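PDB 4ZA6: TetR family transcriptional regulator from Rhodococcus erythropolis, which acts as a transcriptional repressor, QsdR, that probably controls expression of the quorum-sensing signal degradation gene qsdA. Local coordinates for residues 12-17 with 27-32; 16-21 with 90-95; 57-62 with 118-123. All coordinates share one frame; numbering follows the deposited sequence.

How the interactions relate
From the N terminus, helix 4-19 opens both interaction 1 and interaction 2, which share Ser16 and Met17. Interaction 1 closes first, over a loop of only nine residues, when helix 26-33 folds back on it. Interaction 2 closes after 68 residues, where the end of helix 4-19 meets the start of helix 93-101. Interaction 3 opens inside that span, on helix 47-69, and closes beyond it on helix 115-133, so interactions 2 and 3 cross. Interaction 1 belongs to the DNA-binding part expected of a TetR regulator. Interactions 2 and 3 join the N-terminal helices to the C-terminal domain. The centres of interactions 1 and 3 are about 22 Å apart.

Interaction 1 of 3, residues 12-17 with 27-32; sequences DTAASM and SLLAER
Two partners grip Ser16 OG: Thr13 O, one turn back in its own helix, and a bridging water. Ser16 OG is 3.0 Å from Thr13 O and 3.1 Å from the water. The same water accepts from Arg32 NH1 at 3.0 Å; no direct hydrogen bond joins the two segments. The Arg32 chain runs extended from CG to NE and carries the guanidinium across. Its NH2 is held by a salt bridge to Glu22. The Arg32 and Met17 chains reach toward each other, and Arg32 NH1 comes 3.3 Å from Met17 CG. The rest of the contact is apolar. Leu29 CG is anti to the backbone N (chi1 -180°), and its two methyls divide the work. Leu29 CD1 lies 3.6 Å from Thr13 CG2, while CD2 faces the Ala14 methyl. Thr13 CG2 also touches Arg32 CD. Met17 bends at chi3 (86°) and lays CE 4.2 Å from Leu28 CB. The segment axes run at 130° to each other. This is the packing of the first helix on the helix-turn-helix of a TetR regulator, formed by helices 26-33 and 37-44. Leu29 also touches Leu40 of helix 37-44, and both Leu29 and Ala14 rest on Leu50 of helix 47-69.

Interaction 2 of 3, residues 16-21 with 90-95; sequences SMYLAE and ESSTEL
Glu94 CB lies over one face of the Tyr18 ring in a CH-pi contact, 4.2 Å from the ring centroid and 17° off the normal. Glu94 CG is closer to the rim, 3.6 Å from Tyr18 CZ. It takes the crowded position between backbone N and carbonyl carbon (chi1 57°). The chain bends at chi2, and the carboxylate stands nearly perpendicular to the ring, with its CD beside Leu19 CD1. Tyr18 OH touches Leu95 CB at 3.4 Å and hydrogen-bonds a bound MPD, probably from the crystallisation liquor. The contact sets the C-terminal end of helix 4-19 against the first turn of helix 93-101, in the TetR C-terminal domain. Two waters join the ends. One donates to Tyr18 O and Glu94 O. The other donates to Glu21 OE2 at 2.7 Å and to Glu94 OE1, and accepts from Thr93 OG1. Glu21 OE2 lies 5.4 Å from Glu94 OE1, a like charge; the shared water, and perhaps the helix start, would probably ease the repulsion. A Schellman motif with Glu21 at positive phi (64°) ends helix 4-19. Ser92 N-caps helix 93-101; its OG accepts from Leu95 N at 3.1 Å. Tyr18 also touches Val54 and Leu55 of helix 47-69.

Interaction 3 of 3, residues 57-62 with 118-123; sequences EATERT and SISASI
Helix 47-69 is the long helix that, as in other TetR regulators, runs from the DNA-binding part into the C-terminal domain. Here it packs on helix 115-133. The segment axes run 27° from parallel and approach to 9.4 Å. No hydrogen bond crosses the contact. Ile119 fits between Thr59 and Glu60. Its CG1 is anti to the backbone N (chi1 -167°), which sends Ile119 CD1 past the Glu60 chain to 3.9 Å from Glu60 OE1. The other branch, Ile119 CG2, meets Thr59 CG2 at 4.0 Å. An alanine here would probably loosen the fit, since both branches that touch Thr59 and Glu60 would be gone. One turn on, Ile123 crosses Glu60 at about a right angle, its CD1 3.6 Å from Glu60 CA. Ile123 also touches Tyr63 and Met67, further along helix 47-69. The polar tips are engaged along their own helices: Glu60 OE2 forms a salt bridge with Arg64, and Ser120 OG bonds Ile116 O. Ser120 OG still sits 3.4 Å from Thr59 CG2. Thr59 puts this methyl forward and keeps OG1 on Leu55 O, where it also bonds a bound MPD, which probably comes from the crystallisation liquor but may mark a pocket of this ligand-sensing type of domain.

Interaction 1 of 3, residues 12-17 with 27-32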
ATOM      1  N   ASP A  12      13.086   0.932  11.045  1.00 28.08           N
ATOM      2  CA  ASP A  12      13.012  -0.420  11.575  1.00 28.19           C
ATOM      3  C   ASP A  12      12.373  -0.462  12.956  1.00 34.30           C
ATOM      4  O   ASP A  12      11.567  -1.357  13.225  1.00 34.05           O
ATOM      5  CB  ASP A  12      14.394  -1.090  11.591  1.00 29.59           C
ATOM      6  CG  ASP A  12      14.933  -1.443  10.218  1.00 39.45           C
ATOM      7  OD1 ASP A  12      14.208  -1.228   9.215  1.00 39.99           O
ATOM      8  OD2 ASP A  12      16.069  -1.952  10.140  1.00 43.60           O
ATOM      9  N   THR A  13      12.724   0.503  13.823  1.00 30.36           N
ATOM     10  CA  THR A  13      12.186   0.597  15.178  1.00 30.49           C
ATOM     11  C   THR A  13      10.720   0.981  15.125  1.00 34.12           C
ATOM     12  O   THR A  13       9.909   0.362  15.804  1.00 32.94           O
ATOM     13  CB  THR A  13      13.092   1.493  16.068  1.00 34.51           C
ATOM     14  OG1 THR A  13      14.455   1.025  15.971  1.00 35.59           O
ATOM     15  CG2 THR A  13      12.666   1.493  17.526  1.00 32.52           C
ATOM     16  N   ALA A  14      10.377   1.975  14.294  1.00 32.23           N
ATOM     17  CA  ALA A  14       8.987   2.433  14.099  1.00 31.94           C
ATOM     18  C   ALA A  14       8.101   1.296  13.529  1.00 36.54           C
ATOM     19  O   ALA A  14       6.990   1.105  14.000  1.00 36.62           O
ATOM     20  CB  ALA A  14       8.963   3.641  13.191  1.00 31.92           C
ATOM     21  N   ALA A  15       8.640   0.498  12.587  1.00 34.07           N
ATOM     22  CA  ALA A  15       7.986  -0.668  11.984  1.00 34.19           C
ATOM     23  C   ALA A  15       7.713  -1.750  13.036  1.00 39.31           C
ATOM     24  O   ALA A  15       6.642  -2.357  12.995  1.00 39.10           O
ATOM     25  CB  ALA A  15       8.841  -1.231  10.852  1.00 34.77           C
ATOM     26  N   SER A  16       8.635  -1.956  14.010  1.00 36.54           N
ATOM     27  CA  SER A  16       8.403  -2.944  15.079  1.00 38.00           C
ATOM     28  C   SER A  16       7.236  -2.532  15.994  1.00 41.74           C
ATOM     29  O   SER A  16       6.491  -3.387  16.457  1.00 41.23           O
ATOM     30  CB  SER A  16       9.679  -3.240  15.876  1.00 42.75           C
ATOM     31  OG  SER A  16       9.861  -2.419  17.021  1.00 53.44           O
ATOM     32  N   MET A  17       7.072  -1.222  16.231  1.00 37.75           N
ATOM     33  CA  MET A  17       5.979  -0.676  17.023  1.00 37.60           C
ATOM     34  C   MET A  17       4.654  -0.920  16.296  1.00 40.47           C
ATOM     35  O   MET A  17       3.697  -1.343  16.933  1.00 42.14           O
ATOM     36  CB  MET A  17       6.189   0.824  17.278  1.00 39.76           C
ATOM     37  CG  MET A  17       7.324   1.117  18.236  1.00 43.76           C
ATOM     38  SD  MET A  17       7.798   2.872  18.242  1.00 48.08           S
ATOM     39  CE  MET A  17       6.646   3.499  19.428  1.00 45.03           C
ATOM     40  N   SER A  27       8.262  10.128  21.264  1.00 38.76           N
ATOM     41  CA  SER A  27       9.104  10.223  22.454  1.00 38.85           C
ATOM     42  C   SER A  27       9.675   8.845  22.810  1.00 40.41           C
ATOM     43  O   SER A  27      10.874   8.738  23.090  1.00 35.90           O
ATOM     44  CB  SER A  27       8.330  10.821  23.625  1.00 45.41           C
ATOM     45  OG  SER A  27       8.352  12.236  23.548  1.00 59.26           O
ATOM     46  N   LEU A  28       8.814   7.789  22.772  1.00 38.52           N
ATOM     47  CA  LEU A  28       9.182   6.388  23.028  1.00 39.12           C
ATOM     48  C   LEU A  28      10.224   6.007  21.946  1.00 38.70           C
ATOM     49  O   LEU A  28      11.293   5.505  22.279  1.00 36.85           O
ATOM     50  CB  LEU A  28       7.927   5.508  22.873  1.00 40.62           C
ATOM     51  CG  LEU A  28       7.625   4.406  23.906  1.00 48.68           C
ATOM     52  CD1 LEU A  28       6.123   4.272  24.122  1.00 48.04           C
ATOM     53  CD2 LEU A  28       8.133   3.049  23.429  1.00 52.61           C
ATOM     54  N   LEU A  29       9.935   6.323  20.661  1.00 33.43           N
ATOM     55  CA  LEU A  29      10.850   6.054  19.544  1.00 32.18           C
ATOM     56  C   LEU A  29      12.223   6.720  19.739  1.00 36.12           C
ATOM     57  O   LEU A  29      13.251   6.036  19.634  1.00 35.94           O
ATOM     58  CB  LEU A  29      10.221   6.484  18.214  1.00 31.65           C
ATOM     59  CG  LEU A  29      11.034   6.275  16.914  1.00 35.53           C
ATOM     60  CD1 LEU A  29      11.634   4.886  16.813  1.00 35.78           C
ATOM     61  CD2 LEU A  29      10.143   6.438  15.737  1.00 35.68           C
ATOM     62  N   ALA A  30      12.242   8.032  20.048  1.00 31.47           N
ATOM     63  CA  ALA A  30      13.492   8.763  20.294  1.00 31.67           C
ATOM     64  C   ALA A  30      14.294   8.125  21.441  1.00 38.14           C
ATOM     65  O   ALA A  30      15.522   7.990  21.344  1.00 37.49           O
ATOM     66  CB  ALA A  30      13.175  10.216  20.607  1.00 32.99           C
ATOM     67  N   GLU A  31      13.597   7.695  22.520  1.00 36.03           N
ATOM     68  CA  GLU A  31      14.244   7.047  23.669  1.00 37.41           C
ATOM     69  C   GLU A  31      14.843   5.700  23.249  1.00 38.83           C
ATOM     70  O   GLU A  31      15.982   5.430  23.582  1.00 37.70           O
ATOM     71  CB  GLU A  31      13.243   6.886  24.845  1.00 40.34           C
ATOM     72  CG  GLU A  31      13.809   6.221  26.095  1.00 51.79           C
ATOM     73  CD  GLU A  31      13.086   6.603  27.372  1.00 87.36           C
ATOM     74  OE1 GLU A  31      12.154   5.877  27.791  1.00 93.46           O
ATOM     75  OE2 GLU A  31      13.463   7.641  27.960  1.00 84.92           O
ATOM     76  N   ARG A  32      14.092   4.879  22.483  1.00 36.75           N
ATOM     77  CA  ARG A  32      14.592   3.576  21.981  1.00 36.58           C
ATOM     78  C   ARG A  32      15.835   3.731  21.092  1.00 36.54           C
ATOM     79  O   ARG A  32      16.752   2.909  21.158  1.00 38.13           O
ATOM     80  CB  ARG A  32      13.496   2.814  21.221  1.00 34.99           C
ATOM     81  CG  ARG A  32      12.514   2.097  22.128  1.00 45.01           C
ATOM     82  CD  ARG A  32      11.476   1.384  21.310  1.00 46.94           C
ATOM     83  NE  ARG A  32      10.433   0.804  22.149  1.00 58.92           N
ATOM     84  CZ  ARG A  32       9.462   0.019  21.699  1.00 70.07           C
ATOM     85  NH1 ARG A  32       9.410  -0.315  20.418  1.00 53.73           N
ATOM     86  NH2 ARG A  32       8.552  -0.463  22.533  1.00 63.35           N
TER
HETATM   87  O   HOH W   1       8.004  -2.740  19.458  1.00 46.86           O

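Interaction 2 of 3, residues 16-21 with 90-95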
ATOM      1  N   SER A  16       8.635  -1.956  14.010  1.00 36.54           N
ATOM      2  CA  SER A  16       8.403  -2.944  15.079  1.00 38.00           C
ATOM      3  C   SER A  16       7.236  -2.532  15.994  1.00 41.74           C
ATOM      4  O   SER A  16       6.491  -3.387  16.457  1.00 41.23           O
ATOM      5  CB  SER A  16       9.679  -3.240  15.876  1.00 42.75           C
ATOM      6  OG  SER A  16       9.861  -2.419  17.021  1.00 53.44           O
ATOM      7  N   MET A  17       7.072  -1.222  16.231  1.00 37.75           N
ATOM      8  CA  MET A  17       5.979  -0.676  17.023  1.00 37.60           C
ATOM      9  C   MET A  17       4.654  -0.920  16.296  1.00 40.47           C
ATOM     10  O   MET A  17       3.697  -1.343  16.933  1.00 42.14           O
ATOM     11  CB  MET A  17       6.189   0.824  17.278  1.00 39.76           C
ATOM     12  CG  MET A  17       7.324   1.117  18.236  1.00 43.76           C
ATOM     13  SD  MET A  17       7.798   2.872  18.242  1.00 48.08           S
ATOM     14  CE  MET A  17       6.646   3.499  19.428  1.00 45.03           C
ATOM     15  N   TYR A  18       4.618  -0.712  14.960  1.00 35.12           N
ATOM     16  CA  TYR A  18       3.429  -0.952  14.125  1.00 33.96           C
ATOM     17  C   TYR A  18       3.050  -2.439  14.178  1.00 38.16           C
ATOM     18  O   TYR A  18       1.916  -2.760  14.518  1.00 35.55           O
ATOM     19  CB  TYR A  18       3.641  -0.469  12.673  1.00 33.28           C
ATOM     20  CG  TYR A  18       2.569  -0.921  11.689  1.00 32.46           C
ATOM     21  CD1 TYR A  18       1.255  -0.479  11.803  1.00 33.37           C
ATOM     22  CD2 TYR A  18       2.884  -1.764  10.626  1.00 33.85           C
ATOM     23  CE1 TYR A  18       0.265  -0.906  10.917  1.00 33.06           C
ATOM     24  CE2 TYR A  18       1.906  -2.205   9.737  1.00 35.32           C
ATOM     25  CZ  TYR A  18       0.596  -1.769   9.882  1.00 41.30           C
ATOM     26  OH  TYR A  18      -0.361  -2.184   8.992  1.00 37.45           O
ATOM     27  N   LEU A  19       4.038  -3.327  13.958  1.00 38.15           N
ATOM     28  CA  LEU A  19       3.883  -4.776  14.004  1.00 40.57           C
ATOM     29  C   LEU A  19       3.483  -5.298  15.374  1.00 47.13           C
ATOM     30  O   LEU A  19       2.813  -6.328  15.458  1.00 49.64           O
ATOM     31  CB  LEU A  19       5.170  -5.442  13.548  1.00 41.06           C
ATOM     32  CG  LEU A  19       5.007  -6.834  12.999  1.00 47.52           C
ATOM     33  CD1 LEU A  19       4.248  -6.831  11.658  1.00 46.29           C
ATOM     34  CD2 LEU A  19       6.338  -7.524  12.887  1.00 52.00           C
ATOM     35  N   ALA A  20       3.896  -4.596  16.444  1.00 42.92           N
ATOM     36  CA  ALA A  20       3.559  -4.971  17.820  1.00 43.67           C
ATOM     37  C   ALA A  20       2.217  -4.365  18.282  1.00 45.95           C
ATOM     38  O   ALA A  20       1.788  -4.612  19.406  1.00 47.59           O
ATOM     39  CB  ALA A  20       4.690  -4.579  18.766  1.00 44.58           C
ATOM     40  N   GLU A  21       1.543  -3.625  17.385  1.00 39.52           N
ATOM     41  CA  GLU A  21       0.258  -2.941  17.569  1.00 38.43           C
ATOM     42  C   GLU A  21       0.328  -1.839  18.612  1.00 43.17           C
ATOM     43  O   GLU A  21      -0.630  -1.577  19.336  1.00 43.36           O
ATOM     44  CB  GLU A  21      -0.909  -3.913  17.808  1.00 39.83           C
ATOM     45  CG  GLU A  21      -1.038  -5.001  16.761  1.00 40.72           C
ATOM     46  CD  GLU A  21      -2.202  -5.953  16.953  1.00 71.19           C
ATOM     47  OE1 GLU A  21      -3.108  -5.657  17.766  1.00 66.69           O
ATOM     48  OE2 GLU A  21      -2.204  -7.006  16.277  1.00 72.45           O
ATOM     49  N   GLU A  90      -6.713  -6.679   3.907  1.00 30.79           N
ATOM     50  CA  GLU A  90      -7.970  -6.885   4.643  1.00 32.60           C
ATOM     51  C   GLU A  90      -7.780  -7.792   5.898  1.00 37.66           C
ATOM     52  O   GLU A  90      -8.384  -7.525   6.938  1.00 37.97           O
ATOM     53  CB  GLU A  90      -9.047  -7.447   3.686  1.00 33.97           C
ATOM     54  CG  GLU A  90     -10.430  -7.631   4.292  1.00 44.00           C
ATOM     55  CD  GLU A  90     -11.386  -8.472   3.460  1.00 62.07           C
ATOM     56  OE1 GLU A  90     -10.933  -9.456   2.829  1.00 48.66           O
ATOM     57  OE2 GLU A  90     -12.597  -8.156   3.455  1.00 53.96           O
ATOM     58  N   SER A  91      -6.922  -8.831   5.805  1.00 34.71           N
ATOM     59  CA  SER A  91      -6.686  -9.749   6.928  1.00 35.60           C
ATOM     60  C   SER A  91      -5.550  -9.315   7.871  1.00 37.08           C
ATOM     61  O   SER A  91      -5.176 -10.078   8.767  1.00 36.57           O
ATOM     62  CB  SER A  91      -6.470 -11.173   6.411  1.00 39.90           C
ATOM     63  OG  SER A  91      -5.218 -11.309   5.755  1.00 48.20           O
ATOM     64  N   SER A  92      -5.006  -8.093   7.692  1.00 32.37           N
ATOM     65  CA  SER A  92      -3.905  -7.618   8.545  1.00 31.90           C
ATOM     66  C   SER A  92      -4.375  -7.210   9.924  1.00 36.32           C
ATOM     67  O   SER A  92      -5.131  -6.254  10.038  1.00 34.37           O
ATOM     68  CB  SER A  92      -3.195  -6.439   7.897  1.00 33.59           C
ATOM     69  OG  SER A  92      -2.151  -5.953   8.722  1.00 34.82           O
ATOM     70  N   THR A  93      -3.886  -7.897  10.972  1.00 36.05           N
ATOM     71  CA  THR A  93      -4.223  -7.585  12.373  1.00 37.27           C
ATOM     72  C   THR A  93      -3.564  -6.261  12.819  1.00 40.09           C
ATOM     73  O   THR A  93      -4.218  -5.444  13.478  1.00 39.87           O
ATOM     74  CB  THR A  93      -3.891  -8.761  13.282  1.00 47.20           C
ATOM     75  OG1 THR A  93      -2.663  -9.330  12.841  1.00 53.10           O
ATOM     76  CG2 THR A  93      -4.967  -9.805  13.267  1.00 43.74           C
ATOM     77  N   GLU A  94      -2.293  -6.029  12.409  1.00 37.45           N
ATOM     78  CA  GLU A  94      -1.555  -4.790  12.684  1.00 36.52           C
ATOM     79  C   GLU A  94      -2.234  -3.556  12.065  1.00 39.78           C
ATOM     80  O   GLU A  94      -2.384  -2.530  12.734  1.00 38.60           O
ATOM     81  CB  GLU A  94      -0.059  -4.895  12.318  1.00 37.58           C
ATOM     82  CG  GLU A  94       0.264  -5.264  10.877  1.00 50.36           C
ATOM     83  CD  GLU A  94       0.369  -6.745  10.544  1.00 77.24           C
ATOM     84  OE1 GLU A  94       0.151  -7.587  11.446  1.00 77.50           O
ATOM     85  OE2 GLU A  94       0.665  -7.062   9.366  1.00 59.87           O
ATOM     86  N   LEU A  95      -2.698  -3.672  10.806  1.00 37.31           N
ATOM     87  CA  LEU A  95      -3.430  -2.572  10.172  1.00 35.70           C
ATOM     88  C   LEU A  95      -4.733  -2.326  10.920  1.00 38.26           C
ATOM     89  O   LEU A  95      -5.031  -1.181  11.255  1.00 37.66           O
ATOM     90  CB  LEU A  95      -3.718  -2.826   8.682  1.00 34.58           C
ATOM     91  CG  LEU A  95      -4.460  -1.670   7.996  1.00 37.27           C
ATOM     92  CD1 LEU A  95      -3.619  -0.392   8.009  1.00 37.15           C
ATOM     93  CD2 LEU A  95      -4.880  -2.036   6.606  1.00 36.71           C
TER
HETATM   94  O   HOH W   2      -0.457  -1.784  14.512  1.00 32.29           O
HETATM   95  O   HOH W   3      -0.711  -8.356  14.500  1.00 53.38           O

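Interaction 3 of 3, residues 57-62 with 118-123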
ATOM      1  N   GLU A  57       6.641   0.829   3.126  1.00 26.36           N
ATOM      2  CA  GLU A  57       7.576  -0.306   3.063  1.00 25.53           C
ATOM      3  C   GLU A  57       6.812  -1.642   3.226  1.00 28.40           C
ATOM      4  O   GLU A  57       7.121  -2.595   2.526  1.00 26.78           O
ATOM      5  CB  GLU A  57       8.705  -0.167   4.111  1.00 26.89           C
ATOM      6  CG  GLU A  57       9.701   0.934   3.771  1.00 28.26           C
ATOM      7  CD  GLU A  57      10.974   0.971   4.593  1.00 37.45           C
ATOM      8  OE1 GLU A  57      11.166   0.080   5.450  1.00 29.94           O
ATOM      9  OE2 GLU A  57      11.777   1.908   4.390  1.00 33.16           O
ATOM     10  N   ALA A  58       5.831  -1.696   4.146  1.00 25.95           N
ATOM     11  CA  ALA A  58       4.965  -2.867   4.374  1.00 27.11           C
ATOM     12  C   ALA A  58       4.128  -3.135   3.107  1.00 29.23           C
ATOM     13  O   ALA A  58       3.903  -4.289   2.766  1.00 29.00           O
ATOM     14  CB  ALA A  58       4.039  -2.617   5.556  1.00 28.04           C
ATOM     15  N   THR A  59       3.650  -2.058   2.423  1.00 25.45           N
ATOM     16  CA  THR A  59       2.899  -2.164   1.162  1.00 24.13           C
ATOM     17  C   THR A  59       3.778  -2.854   0.079  1.00 27.91           C
ATOM     18  O   THR A  59       3.310  -3.761  -0.609  1.00 27.55           O
ATOM     19  CB  THR A  59       2.436  -0.774   0.698  1.00 28.43           C
ATOM     20  OG1 THR A  59       1.473  -0.270   1.630  1.00 25.46           O
ATOM     21  CG2 THR A  59       1.828  -0.793  -0.711  1.00 29.76           C
ATOM     22  N   GLU A  60       5.032  -2.422  -0.063  1.00 24.91           N
ATOM     23  CA  GLU A  60       5.983  -2.987  -1.038  1.00 25.82           C
ATOM     24  C   GLU A  60       6.175  -4.457  -0.793  1.00 30.42           C
ATOM     25  O   GLU A  60       6.030  -5.232  -1.725  1.00 30.71           O
ATOM     26  CB  GLU A  60       7.321  -2.217  -1.007  1.00 27.65           C
ATOM     27  CG  GLU A  60       8.415  -2.821  -1.875  1.00 36.13           C
ATOM     28  CD  GLU A  60       9.509  -1.840  -2.262  1.00 61.05           C
ATOM     29  OE1 GLU A  60       9.807  -0.921  -1.465  1.00 70.33           O
ATOM     30  OE2 GLU A  60      10.057  -1.980  -3.380  1.00 50.97           O
ATOM     31  N   ARG A  61       6.440  -4.864   0.473  1.00 28.33           N
ATOM     32  CA  ARG A  61       6.587  -6.288   0.843  1.00 28.26           C
ATOM     33  C   ARG A  61       5.345  -7.118   0.454  1.00 31.27           C
ATOM     34  O   ARG A  61       5.483  -8.209  -0.083  1.00 31.77           O
ATOM     35  CB  ARG A  61       6.883  -6.435   2.341  1.00 28.51           C
ATOM     36  CG  ARG A  61       8.298  -5.955   2.726  1.00 27.25           C
ATOM     37  CD  ARG A  61       8.674  -6.332   4.158  1.00 32.97           C
ATOM     38  NE  ARG A  61       7.764  -5.767   5.171  1.00 28.14           N
ATOM     39  CZ  ARG A  61       7.944  -4.606   5.788  1.00 33.42           C
ATOM     40  NH1 ARG A  61       8.992  -3.848   5.495  1.00 32.24           N
ATOM     41  NH2 ARG A  61       7.084  -4.199   6.709  1.00 31.33           N
ATOM     42  N   THR A  62       4.141  -6.564   0.650  1.00 29.28           N
ATOM     43  CA  THR A  62       2.863  -7.206   0.300  1.00 28.38           C
ATOM     44  C   THR A  62       2.768  -7.431  -1.211  1.00 33.11           C
ATOM     45  O   THR A  62       2.460  -8.551  -1.642  1.00 32.84           O
ATOM     46  CB  THR A  62       1.694  -6.390   0.879  1.00 29.51           C
ATOM     47  OG1 THR A  62       1.851  -6.399   2.287  1.00 27.69           O
ATOM     48  CG2 THR A  62       0.313  -6.966   0.519  1.00 27.12           C
ATOM     49  N   SER A 118       2.141   6.370  -3.748  1.00 28.13           N
ATOM     50  CA  SER A 118       3.313   6.436  -4.650  1.00 27.74           C
ATOM     51  C   SER A 118       3.978   5.099  -4.862  1.00 28.21           C
ATOM     52  O   SER A 118       4.289   4.770  -5.996  1.00 27.25           O
ATOM     53  CB  SER A 118       4.358   7.435  -4.151  1.00 31.75           C
ATOM     54  OG  SER A 118       3.806   8.740  -4.120  1.00 43.85           O
ATOM     55  N   ILE A 119       4.231   4.337  -3.785  1.00 25.13           N
ATOM     56  CA  ILE A 119       4.852   3.019  -3.929  1.00 24.88           C
ATOM     57  C   ILE A 119       3.881   2.041  -4.609  1.00 28.66           C
ATOM     58  O   ILE A 119       4.300   1.289  -5.489  1.00 29.39           O
ATOM     59  CB  ILE A 119       5.468   2.486  -2.599  1.00 28.52           C
ATOM     60  CG1 ILE A 119       6.400   1.252  -2.833  1.00 29.49           C
ATOM     61  CG2 ILE A 119       4.388   2.174  -1.545  1.00 29.28           C
ATOM     62  CD1 ILE A 119       7.667   1.498  -3.628  1.00 29.90           C
ATOM     63  N   SER A 120       2.580   2.095  -4.256  1.00 24.62           N
ATOM     64  CA  SER A 120       1.563   1.237  -4.876  1.00 24.30           C
ATOM     65  C   SER A 120       1.549   1.506  -6.401  1.00 28.49           C
ATOM     66  O   SER A 120       1.661   0.556  -7.175  1.00 29.07           O
ATOM     67  CB  SER A 120       0.190   1.498  -4.263  1.00 27.76           C
ATOM     68  OG  SER A 120       0.190   1.215  -2.872  1.00 32.39           O
ATOM     69  N   ALA A 121       1.516   2.803  -6.813  1.00 24.94           N
ATOM     70  CA  ALA A 121       1.512   3.240  -8.231  1.00 24.32           C
ATOM     71  C   ALA A 121       2.813   2.862  -8.992  1.00 27.76           C
ATOM     72  O   ALA A 121       2.737   2.408 -10.132  1.00 28.01           O
ATOM     73  CB  ALA A 121       1.276   4.744  -8.312  1.00 25.80           C
ATOM     74  N   SER A 122       3.985   3.016  -8.363  1.00 25.45           N
ATOM     75  CA  SER A 122       5.267   2.667  -9.005  1.00 26.27           C
ATOM     76  C   SER A 122       5.464   1.152  -9.128  1.00 30.04           C
ATOM     77  O   SER A 122       5.997   0.700 -10.137  1.00 31.49           O
ATOM     78  CB  SER A 122       6.444   3.340  -8.294  1.00 30.30           C
ATOM     79  OG  SER A 122       6.623   2.780  -7.008  1.00 38.63           O
ATOM     80  N   ILE A 123       5.017   0.361  -8.138  1.00 26.04           N
ATOM     81  CA  ILE A 123       5.083  -1.109  -8.258  1.00 25.20           C
ATOM     82  C   ILE A 123       4.051  -1.556  -9.288  1.00 29.57           C
ATOM     83  O   ILE A 123       4.374  -2.406 -10.125  1.00 30.63           O
ATOM     84  CB  ILE A 123       4.902  -1.847  -6.905  1.00 28.23           C
ATOM     85  CG1 ILE A 123       6.048  -1.488  -5.915  1.00 27.54           C
ATOM     86  CG2 ILE A 123       4.828  -3.377  -7.137  1.00 29.68           C
ATOM     87  CD1 ILE A 123       5.828  -1.963  -4.483  1.00 29.00           C
TER